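Local coordinates for protein leucine aminopeptidase (Fimbriiglobus ruber, PDB 7D1B) that probably acts as a zinc-dependent glutaminyl cyclase of the M28 peptidase family, closing N-terminal glutamine into pyroglutamate, at residues V108-L113 with E187-D192; G156-A161 with L234-G239; N213-T216 with G221-Y224; V256-R261 with L331-I336. All coordinates share one frame; numbering follows the deposited sequence.

In the fold
The four contacts illustrate how a sheet flanked by helices can carry a metal site on the loops and a helix start at its edge. Interactions 1 and 2 lie nearest the chemistry: interaction 1 contains the zinc ligand E188, while interaction 2 begins on the helix turn just after the ligand D155, with the side chain of A158 about 11 Å from the zinc. Their centres are about 19 Å apart and their segments alternate along the chain. Interaction 3 joins a helix to its following loop, about 23 Å from interaction 1 between centres. Interaction 4, between helices 253-266 and 320-336, lies across the chain's centre from interaction 1, their centres about 31 Å apart.

Interaction 1. Residues V108-L113 with E187-D192; sequences VDMTNL and EEYILD. With ZN (zinc ion), chain B.
V108 and Y189 meet where strand 108-117 packs against the loop that carries a zinc ligand. The tyrosine CG stands anti to its backbone N (chi1 179°), which points the ring back toward the start of the strand, so that it and the valine side chain run past each other in opposite directions. In the conformers described here, V108 CG1 lies 3.9 Å from Y189 CE2, approaching the ring obliquely, while CG2 stays slightly farther off, near CZ. M110 bends at CB and CG before extending at its thioether, and its CE, also oblique to the ring, touches Y189 CB at 4.3 Å. From within the loop, L191 CG covers part of one ring face, 4.3 Å above its plane.

Y189 is also the centre of an inverse gamma turn, and its carbonyl is held by Q101. One residue earlier, E188 extends the other way, its OE2 1.9 Å from the zinc and its OE1 at a looser 2.7 Å; D155, H309 and a water also bind the metal, and R134 forms a salt bridge with OE1. The strand therefore touches the loop through hydrocarbon alone, without directional bonds, while polar partners elsewhere fix the metal-binding carboxylate.

Interaction 2. Residues G156-A161 with L234-G239; sequences GTAGAA and LFAHDG
The phenyl ring of F235 presents its rim to the helix backbone at A158 and G159. G159 N lies at the edge in the ring plane, 3.5 Å from F235 CE1, and A158 O sits near that plane too, 3.5 Å from F235 CZ. The outer C-H bonds thus abut a peptide group. Over one face, offset toward the rim, comes the methyl of the next residue, A236, whose CB is 3.8 Å above the plane. V326 of helix 320-336 and L162 of the contact helix also touch the ring.

The remaining packing is methyl against methyl: A158 CB is 3.7 Å from A236 CB, and it also approaches F235 CE1 at 4.0 Å. The phenylalanine gets its ring to the helix by placing CG between the backbone N and the carbonyl carbon (chi1 71°), a turn that folds the ring over the A236 methyl. With an alanine here, the backbone of A158 and G159 would probably lose its aromatic neighbour, and a gap is likely to open between the helix and the loop.

Polar ties reinforce the junction from outside, since N154 hydrogen-bonds both A236 N and H237 ND1, and Q322 reaches F235 O. N154 immediately precedes the zinc ligand D155, so these bonds tie the loop after strand 225-232 to the residue beside a ligand. Small residues allowing a helix to lie close against a loop at the strand ends suit the buried alpha/beta core of this M28 zinc exopeptidase-type domain.

Interaction 3. Residues N213-T216 with G221-Y224; sequences NGYT and GLPY
Apolar contact comes first, between the ring of Y215 and the side chain of L222. L222 CD1 rests 3.8 Å from Y215 CE1, and CD1 of the tyrosine is equally near, so one leucine methyl spans the CD1-CE1 bond of the ring. The two side chains cross obliquely. The Y215 ring leaves its helix trans to the amide nitrogen (chi1 178°), which carries it across to the loop, while L222 puts CG anti to its own carbonyl carbon (chi1 -67°) and reaches inward with CD1. Backbones stay well apart, with 8.9 Å between the CA atoms of Y215 and L222, so the side chains alone bridge them.

Aromatic contacts form a second layer. Y224 approaches from the other side of the Y215 ring plane from L222, with 4.4 Å between Y215 CE1 and Y224 CE1, again obliquely. Y226 unites the pair: it meets the Y215 ring with planes about 50° apart and the Y224 ring edge-to-face.

Polar bonds lie at the margins. Y215 OH accepts from Y226 N, L222 O is held by R225, and T216 OG1 bonds back to A212 O one turn earlier. Y224 OH makes a weak bond to a glycerol, and P223 lines the pocket of a bound polyether.

The loop closes helix 206-218 back onto strand 225-232, the last step of a beta-alpha-beta crossover. Chemically, apolar and aromatic contacts pack this turn, while the buried tyrosine's hydroxyl is satisfied at the start of the next strand.

Interaction 4. Residues V256-R261 with L331-I336; sequences VAELWR and LGWIQI. With GOL (glycerol), chain H.
A glycerol oxygen joins E258 and W333 across the helix pair. GOL O1 gives a 2.7 Å hydrogen bond to E258 OE1 and takes one of 2.9 Å from W333 NE1, nearly straight at 172°. Both oxygens lie in the indole plane, at its edge, and E258 OE1 is also 3.6 Å from W333 CD1. The carboxylate as a whole is turned well out of the ring plane. N254 binds the glycerol too, and Q337 donates to E258 OE1, so that oxygen has at least two partners.

The indole's face serves the apolar side. In the conformer described, L259 CD2 sits above the five-membered ring in a CH-pi contact, 4.1 Å from its centroid and 27° off the normal. I336 CD1 adds a looser touch, 4.3 Å from E258 CB. A leucine in place of W333 would probably leave L259 without an aromatic face to rest on and the glycerol oxygen without its indole donor.

The helix segments cross at 120°, their axes 9.3 Å apart, and both L259 and W333 reach V230 of the central sheet. One indole thus does two jobs: its face packs on leucine toward the sheet, while its N-H edge meets a carboxylate through a bound hydroxyl. The glycerol probably came from the crystallisation liquor, so the polar bridge belongs to this crystal, whereas the leucine-indole packing is the protein's own.

Interaction 1. Residues V108-L113 with E187-D192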
# COMPACT_ATOMS: atom_id res chain seq x y z
N VAL A 108 -5.53 -3.14 21.48
CA VAL A 108 -4.30 -3.09 20.72
C VAL A 108 -4.10 -1.67 20.23
O VAL A 108 -5.03 -1.05 19.69
CB VAL A 108 -4.27 -4.13 19.57
CG1 VAL A 108 -5.45 -4.01 18.63
CG2 VAL A 108 -2.94 -4.09 18.83
N ASP A 109 -2.89 -1.15 20.46
CA ASP A 109 -2.50 0.15 19.92
C ASP A 109 -2.20 0.02 18.44
O ASP A 109 -1.46 -0.88 18.03
CB ASP A 109 -1.23 0.62 20.63
CG ASP A 109 -1.47 1.06 22.04
OD1 ASP A 109 -2.49 1.73 22.28
OD2 ASP A 109 -0.63 0.75 22.90
N MET A 110 -2.78 0.91 17.65
CA MET A 110 -2.58 0.98 16.21
C MET A 110 -2.07 2.37 15.87
O MET A 110 -2.45 3.37 16.52
CB MET A 110 -3.90 0.76 15.48
CG MET A 110 -4.51 -0.57 15.77
SD MET A 110 -3.74 -1.77 14.67
CE MET A 110 -4.75 -3.24 14.98
N THR A 111 -1.25 2.45 14.82
CA THR A 111 -0.75 3.74 14.34
C THR A 111 -0.70 3.72 12.82
O THR A 111 0.08 2.95 12.25
CB THR A 111 0.65 4.05 14.90
OG1 THR A 111 0.65 3.92 16.32
CG2 THR A 111 1.06 5.49 14.54
N ASN A 112 -1.49 4.57 12.16
CA ASN A 112 -1.23 4.81 10.75
C ASN A 112 -0.13 5.86 10.64
O ASN A 112 -0.02 6.76 11.47
CB ASN A 112 -2.47 5.37 10.04
CG ASN A 112 -3.65 4.42 10.02
OD1 ASN A 112 -3.49 3.19 9.99
ND2 ASN A 112 -4.85 5.00 9.99
N LEU A 113 0.70 5.74 9.61
CA LEU A 113 1.75 6.72 9.37
C LEU A 113 1.46 7.45 8.06
O LEU A 113 1.09 6.82 7.06
CB LEU A 113 3.11 6.03 9.26
CG LEU A 113 4.44 6.69 9.62
CD1 LEU A 113 4.42 7.18 11.05
CD2 LEU A 113 5.61 5.74 9.42
N GLU A 187 -4.36 -3.91 9.04
CA GLU A 187 -5.13 -4.48 7.93
C GLU A 187 -5.51 -5.92 8.22
O GLU A 187 -6.62 -6.35 7.90
CB GLU A 187 -4.38 -4.40 6.61
CG GLU A 187 -5.26 -4.82 5.43
CD GLU A 187 -4.80 -6.05 4.77
OE1 GLU A 187 -3.59 -6.37 4.81
OE2 GLU A 187 -5.67 -6.72 4.19
N GLU A 188 -4.58 -6.70 8.78
CA GLU A 188 -4.83 -8.13 8.96
C GLU A 188 -4.15 -8.63 10.23
O GLU A 188 -3.33 -9.56 10.23
CB GLU A 188 -4.50 -8.93 7.70
CG GLU A 188 -3.09 -8.81 7.18
CD GLU A 188 -2.92 -9.66 5.92
OE1 GLU A 188 -3.83 -10.50 5.62
OE2 GLU A 188 -1.91 -9.48 5.19
N TYR A 189 -4.57 -8.04 11.35
CA TYR A 189 -4.17 -8.48 12.69
C TYR A 189 -5.03 -9.69 13.07
O TYR A 189 -5.86 -9.65 13.97
CB TYR A 189 -4.34 -7.30 13.64
CG TYR A 189 -3.98 -7.59 15.08
CD1 TYR A 189 -2.72 -8.03 15.43
CD2 TYR A 189 -4.91 -7.39 16.09
CE1 TYR A 189 -2.39 -8.30 16.76
CE2 TYR A 189 -4.60 -7.64 17.42
CZ TYR A 189 -3.32 -8.09 17.75
OH TYR A 189 -2.96 -8.33 19.06
N ILE A 190 -4.84 -10.77 12.32
CA ILE A 190 -5.74 -11.92 12.38
C ILE A 190 -5.14 -12.96 13.32
O ILE A 190 -4.22 -13.70 12.94
CB ILE A 190 -6.02 -12.50 10.99
CG1 ILE A 190 -6.52 -11.43 10.02
CG2 ILE A 190 -7.01 -13.68 11.11
CD1 ILE A 190 -7.73 -10.60 10.49
N LEU A 191 -5.66 -13.01 14.54
CA LEU A 191 -5.24 -14.02 15.50
C LEU A 191 -6.09 -15.27 15.38
O LEU A 191 -5.58 -16.38 15.58
CB LEU A 191 -5.29 -13.44 16.92
CG LEU A 191 -4.34 -12.24 17.13
CD1 LEU A 191 -4.63 -11.51 18.44
CD2 LEU A 191 -2.88 -12.68 17.08
N ASP A 192 -7.36 -15.10 15.07
CA ASP A 192 -8.30 -16.20 14.85
C ASP A 192 -8.76 -16.09 13.41
O ASP A 192 -9.51 -15.15 13.07
CB ASP A 192 -9.48 -16.04 15.80
CG ASP A 192 -10.64 -16.94 15.45
OD1 ASP A 192 -10.43 -17.95 14.73
OD2 ASP A 192 -11.77 -16.65 15.92
ZN ZN B . -1.97 -10.61 3.60
O HOH W 1 -3.21 -10.17 1.96

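Interaction 2. Residues G156-A161 with L234-G239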
# COMPACT_ATOMS: atom_id res chain seq x y z
N GLY A 156 2.08 -5.84 2.06
CA GLY A 156 2.35 -4.66 2.87
C GLY A 156 3.80 -4.22 2.78
O GLY A 156 4.08 -3.08 2.40
N THR A 157 4.72 -5.12 3.10
CA THR A 157 6.13 -4.76 3.22
C THR A 157 6.62 -4.12 1.93
O THR A 157 7.30 -3.08 1.96
CB THR A 157 6.97 -5.99 3.55
OG1 THR A 157 6.35 -6.72 4.61
CG2 THR A 157 8.36 -5.56 3.98
N ALA A 158 6.32 -4.74 0.79
CA ALA A 158 6.85 -4.22 -0.47
C ALA A 158 6.29 -2.84 -0.79
O ALA A 158 6.99 -2.04 -1.43
CB ALA A 158 6.58 -5.19 -1.62
N GLY A 159 5.06 -2.54 -0.39
CA GLY A 159 4.53 -1.20 -0.59
C GLY A 159 5.27 -0.18 0.24
O GLY A 159 5.62 0.90 -0.24
N ALA A 160 5.51 -0.50 1.53
CA ALA A 160 6.32 0.39 2.35
C ALA A 160 7.70 0.59 1.75
O ALA A 160 8.23 1.71 1.73
CB ALA A 160 6.41 -0.16 3.78
N ALA A 161 8.32 -0.49 1.26
CA ALA A 161 9.64 -0.40 0.66
C ALA A 161 9.63 0.44 -0.61
O ALA A 161 10.57 1.21 -0.86
CB ALA A 161 10.18 -1.80 0.39
N LEU A 234 0.43 -6.94 -2.84
CA LEU A 234 0.74 -8.15 -3.61
C LEU A 234 1.08 -7.81 -5.06
O LEU A 234 0.51 -8.38 -6.00
CB LEU A 234 -0.39 -9.19 -3.54
CG LEU A 234 -0.99 -9.49 -2.18
CD1 LEU A 234 -2.13 -10.47 -2.36
CD2 LEU A 234 0.03 -10.05 -1.23
N PHE A 235 2.04 -6.90 -5.24
CA PHE A 235 2.26 -6.28 -6.54
C PHE A 235 3.69 -6.40 -7.04
O PHE A 235 3.94 -5.98 -8.17
CB PHE A 235 1.92 -4.77 -6.48
CG PHE A 235 2.91 -3.98 -5.69
CD1 PHE A 235 2.78 -3.86 -4.32
CD2 PHE A 235 4.00 -3.38 -6.30
CE1 PHE A 235 3.74 -3.20 -3.56
CE2 PHE A 235 4.96 -2.70 -5.55
CZ PHE A 235 4.82 -2.60 -4.18
N ALA A 236 4.63 -6.89 -6.23
CA ALA A 236 6.04 -6.68 -6.49
C ALA A 236 6.77 -7.94 -6.94
O ALA A 236 7.99 -7.89 -7.12
CB ALA A 236 6.71 -6.09 -5.25
N HIS A 237 6.06 -9.04 -7.12
CA HIS A 237 6.69 -10.29 -7.54
C HIS A 237 7.01 -10.29 -9.03
O HIS A 237 6.44 -9.53 -9.84
CB HIS A 237 5.80 -11.48 -7.17
CG HIS A 237 4.38 -11.33 -7.58
ND1 HIS A 237 3.53 -10.42 -6.98
CD2 HIS A 237 3.64 -12.00 -8.50
CE1 HIS A 237 2.33 -10.54 -7.52
NE2 HIS A 237 2.37 -11.49 -8.44
N ASP A 238 7.94 -11.17 -9.40
CA ASP A 238 8.40 -11.30 -10.77
C ASP A 238 7.27 -11.78 -11.66
O ASP A 238 6.68 -12.83 -11.41
CB ASP A 238 9.54 -12.32 -10.75
CG ASP A 238 10.27 -12.44 -12.07
OD1 ASP A 238 10.19 -11.53 -12.91
OD2 ASP A 238 10.97 -13.46 -12.24
N GLY A 239 6.97 -11.04 -12.73
CA GLY A 239 5.92 -11.48 -13.63
C GLY A 239 4.52 -11.25 -13.11
O GLY A 239 3.58 -11.87 -13.60

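Interaction 3. Residues N213-T216 with G221-Y224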
# COMPACT_ATOMS: atom_id res chain seq x y z
N ASN A 213 -12.61 7.28 8.08
CA ASN A 213 -13.55 7.94 8.98
C ASN A 213 -13.04 9.29 9.43
O ASN A 213 -13.82 10.25 9.55
CB ASN A 213 -13.82 7.06 10.20
CG ASN A 213 -14.69 5.90 9.88
OD1 ASN A 213 -15.43 5.91 8.90
ND2 ASN A 213 -14.62 4.87 10.71
N GLY A 214 -11.73 9.39 9.70
CA GLY A 214 -11.18 10.67 10.11
C GLY A 214 -11.30 11.71 9.02
O GLY A 214 -11.61 12.89 9.28
N TYR A 215 -11.09 11.30 7.77
CA TYR A 215 -11.25 12.20 6.65
C TYR A 215 -12.71 12.65 6.53
O TYR A 215 -12.99 13.84 6.36
CB TYR A 215 -10.78 11.54 5.36
CG TYR A 215 -10.97 12.40 4.14
CD1 TYR A 215 -10.22 13.57 3.96
CD2 TYR A 215 -11.89 12.06 3.16
CE1 TYR A 215 -10.39 14.36 2.84
CE2 TYR A 215 -12.06 12.84 2.02
CZ TYR A 215 -11.31 13.99 1.87
OH TYR A 215 -11.44 14.76 0.74
N THR A 216 -13.64 11.70 6.61
CA THR A 216 -15.06 12.06 6.54
C THR A 216 -15.43 13.08 7.62
O THR A 216 -16.14 14.06 7.34
CB THR A 216 -15.92 10.80 6.64
OG1 THR A 216 -15.64 9.97 5.51
CG2 THR A 216 -17.40 11.14 6.67
N GLY A 221 -13.86 21.00 7.09
CA GLY A 221 -12.92 21.97 7.60
C GLY A 221 -11.53 21.91 7.01
O GLY A 221 -10.66 22.69 7.42
N LEU A 222 -11.27 21.00 6.05
CA LEU A 222 -9.95 20.88 5.46
C LEU A 222 -9.79 21.83 4.28
O LEU A 222 -10.75 22.09 3.55
CB LEU A 222 -9.73 19.46 4.96
CG LEU A 222 -9.66 18.39 6.05
CD1 LEU A 222 -9.56 17.01 5.42
CD2 LEU A 222 -8.48 18.65 6.95
N PRO A 223 -8.58 22.34 4.07
CA PRO A 223 -8.31 23.20 2.91
C PRO A 223 -7.96 22.43 1.65
O PRO A 223 -7.55 23.04 0.66
CB PRO A 223 -7.08 23.99 3.39
CG PRO A 223 -6.33 22.98 4.22
CD PRO A 223 -7.40 22.19 4.95
N TYR A 224 -8.09 21.11 1.66
CA TYR A 224 -7.83 20.28 0.50
C TYR A 224 -8.89 19.19 0.45
O TYR A 224 -9.61 18.95 1.42
CB TYR A 224 -6.42 19.64 0.56
CG TYR A 224 -6.26 18.71 1.74
CD1 TYR A 224 -6.65 17.37 1.68
CD2 TYR A 224 -5.72 19.17 2.94
CE1 TYR A 224 -6.52 16.54 2.78
CE2 TYR A 224 -5.59 18.35 4.04
CZ TYR A 224 -5.98 17.04 3.95
OH TYR A 224 -5.84 16.22 5.05

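Interaction 4. Residues V256-R261 with L331-I336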
# COMPACT_ATOMS: atom_id res chain seq x y z
N VAL A 256 -8.49 4.18 -12.78
CA VAL A 256 -8.01 2.99 -13.47
C VAL A 256 -7.52 3.36 -14.87
O VAL A 256 -6.43 2.96 -15.29
CB VAL A 256 -9.10 1.90 -13.53
CG1 VAL A 256 -8.61 0.72 -14.36
CG2 VAL A 256 -9.48 1.41 -12.13
N ALA A 257 -8.34 4.12 -15.62
CA ALA A 257 -7.94 4.47 -16.98
C ALA A 257 -6.61 5.22 -16.99
O ALA A 257 -5.74 4.93 -17.81
CB ALA A 257 -9.03 5.31 -17.65
N GLU A 258 -6.44 6.22 -16.11
CA GLU A 258 -5.19 6.98 -16.08
C GLU A 258 -4.01 6.09 -15.74
O GLU A 258 -2.95 6.19 -16.36
CB GLU A 258 -5.27 8.12 -15.08
CG GLU A 258 -6.12 9.27 -15.57
CD GLU A 258 -6.13 10.47 -14.66
OE1 GLU A 258 -5.60 10.38 -13.53
OE2 GLU A 258 -6.66 11.53 -15.08
N LEU A 259 -4.16 5.23 -14.72
CA LEU A 259 -3.03 4.42 -14.27
C LEU A 259 -2.61 3.44 -15.36
O LEU A 259 -1.42 3.27 -15.63
CB LEU A 259 -3.42 3.67 -13.02
CG LEU A 259 -3.42 4.34 -11.69
CD1 LEU A 259 -3.99 3.33 -10.72
CD2 LEU A 259 -2.01 4.75 -11.27
N TRP A 260 -3.58 2.76 -15.96
CA TRP A 260 -3.25 1.80 -17.00
C TRP A 260 -2.76 2.50 -18.27
O TRP A 260 -1.90 1.96 -18.98
CB TRP A 260 -4.43 0.85 -17.27
CG TRP A 260 -4.43 -0.42 -16.42
CD1 TRP A 260 -4.25 -1.69 -16.90
CD2 TRP A 260 -4.62 -0.55 -15.00
NE1 TRP A 260 -4.31 -2.60 -15.87
CE2 TRP A 260 -4.54 -1.93 -14.69
CE3 TRP A 260 -4.88 0.36 -13.96
CZ2 TRP A 260 -4.70 -2.42 -13.39
CZ3 TRP A 260 -5.02 -0.14 -12.66
CH2 TRP A 260 -4.93 -1.52 -12.39
N ARG A 261 -3.24 3.72 -18.55
CA ARG A 261 -2.70 4.50 -19.66
C ARG A 261 -1.23 4.82 -19.40
O ARG A 261 -0.37 4.64 -20.28
CB ARG A 261 -3.54 5.77 -19.84
CG ARG A 261 -3.17 6.59 -21.06
CD ARG A 261 -4.01 7.86 -21.18
NE ARG A 261 -5.43 7.50 -21.29
CZ ARG A 261 -6.39 7.87 -20.45
NH1 ARG A 261 -6.15 8.71 -19.45
NH2 ARG A 261 -7.63 7.40 -20.62
N LEU A 331 4.45 7.62 -10.26
CA LEU A 331 4.97 8.96 -10.48
C LEU A 331 4.37 9.59 -11.74
O LEU A 331 4.13 10.80 -11.78
CB LEU A 331 6.50 8.94 -10.56
CG LEU A 331 7.20 8.61 -9.25
CD1 LEU A 331 8.70 8.59 -9.49
CD2 LEU A 331 6.82 9.61 -8.16
N GLY A 332 4.10 8.78 -12.77
CA GLY A 332 3.46 9.34 -13.96
C GLY A 332 2.05 9.80 -13.67
O GLY A 332 1.64 10.88 -14.09
N TRP A 333 1.30 8.98 -12.94
CA TRP A 333 -0.05 9.34 -12.50
C TRP A 333 -0.03 10.67 -11.74
O TRP A 333 -0.86 11.55 -12.00
CB TRP A 333 -0.58 8.19 -11.63
CG TRP A 333 -1.88 8.47 -10.92
CD1 TRP A 333 -3.08 8.82 -11.47
CD2 TRP A 333 -2.10 8.36 -9.51
NE1 TRP A 333 -4.04 8.96 -10.48
CE2 TRP A 333 -3.46 8.68 -9.27
CE3 TRP A 333 -1.27 8.06 -8.41
CZ2 TRP A 333 -4.02 8.65 -7.99
CZ3 TRP A 333 -1.83 8.04 -7.13
CH2 TRP A 333 -3.19 8.35 -6.93
N ILE A 334 0.92 10.83 -10.83
CA ILE A 334 1.04 12.08 -10.08
C ILE A 334 1.29 13.25 -11.03
O ILE A 334 0.63 14.30 -10.93
CB ILE A 334 2.14 11.95 -9.02
CG1 ILE A 334 1.67 11.04 -7.89
CG2 ILE A 334 2.57 13.32 -8.48
CD1 ILE A 334 2.82 10.42 -7.07
N GLN A 335 2.24 13.10 -11.95
CA GLN A 335 2.66 14.21 -12.79
C GLN A 335 1.58 14.64 -13.78
O GLN A 335 1.55 15.81 -14.16
CB GLN A 335 3.91 13.83 -13.57
CG GLN A 335 5.16 13.75 -12.74
CD GLN A 335 6.25 13.08 -13.54
OE1 GLN A 335 6.93 13.72 -14.35
NE2 GLN A 335 6.39 11.77 -13.36
N ILE A 336 0.72 13.72 -14.23
CA ILE A 336 -0.27 14.09 -15.25
C ILE A 336 -1.47 14.83 -14.68
O ILE A 336 -2.28 15.35 -15.44
CB ILE A 336 -0.71 12.92 -16.15
CG1 ILE A 336 -1.52 11.90 -15.35
CG2 ILE A 336 0.49 12.30 -16.86
CD1 ILE A 336 -2.08 10.78 -16.20
C1 GOL H . -7.21 10.93 -10.27
O1 GOL H . -6.75 9.88 -11.13
C2 GOL H . -8.71 11.25 -10.61
O2 GOL H . -8.89 11.67 -11.93
C3 GOL H . -9.55 10.00 -10.30
O3 GOL H . -10.87 10.27 -10.69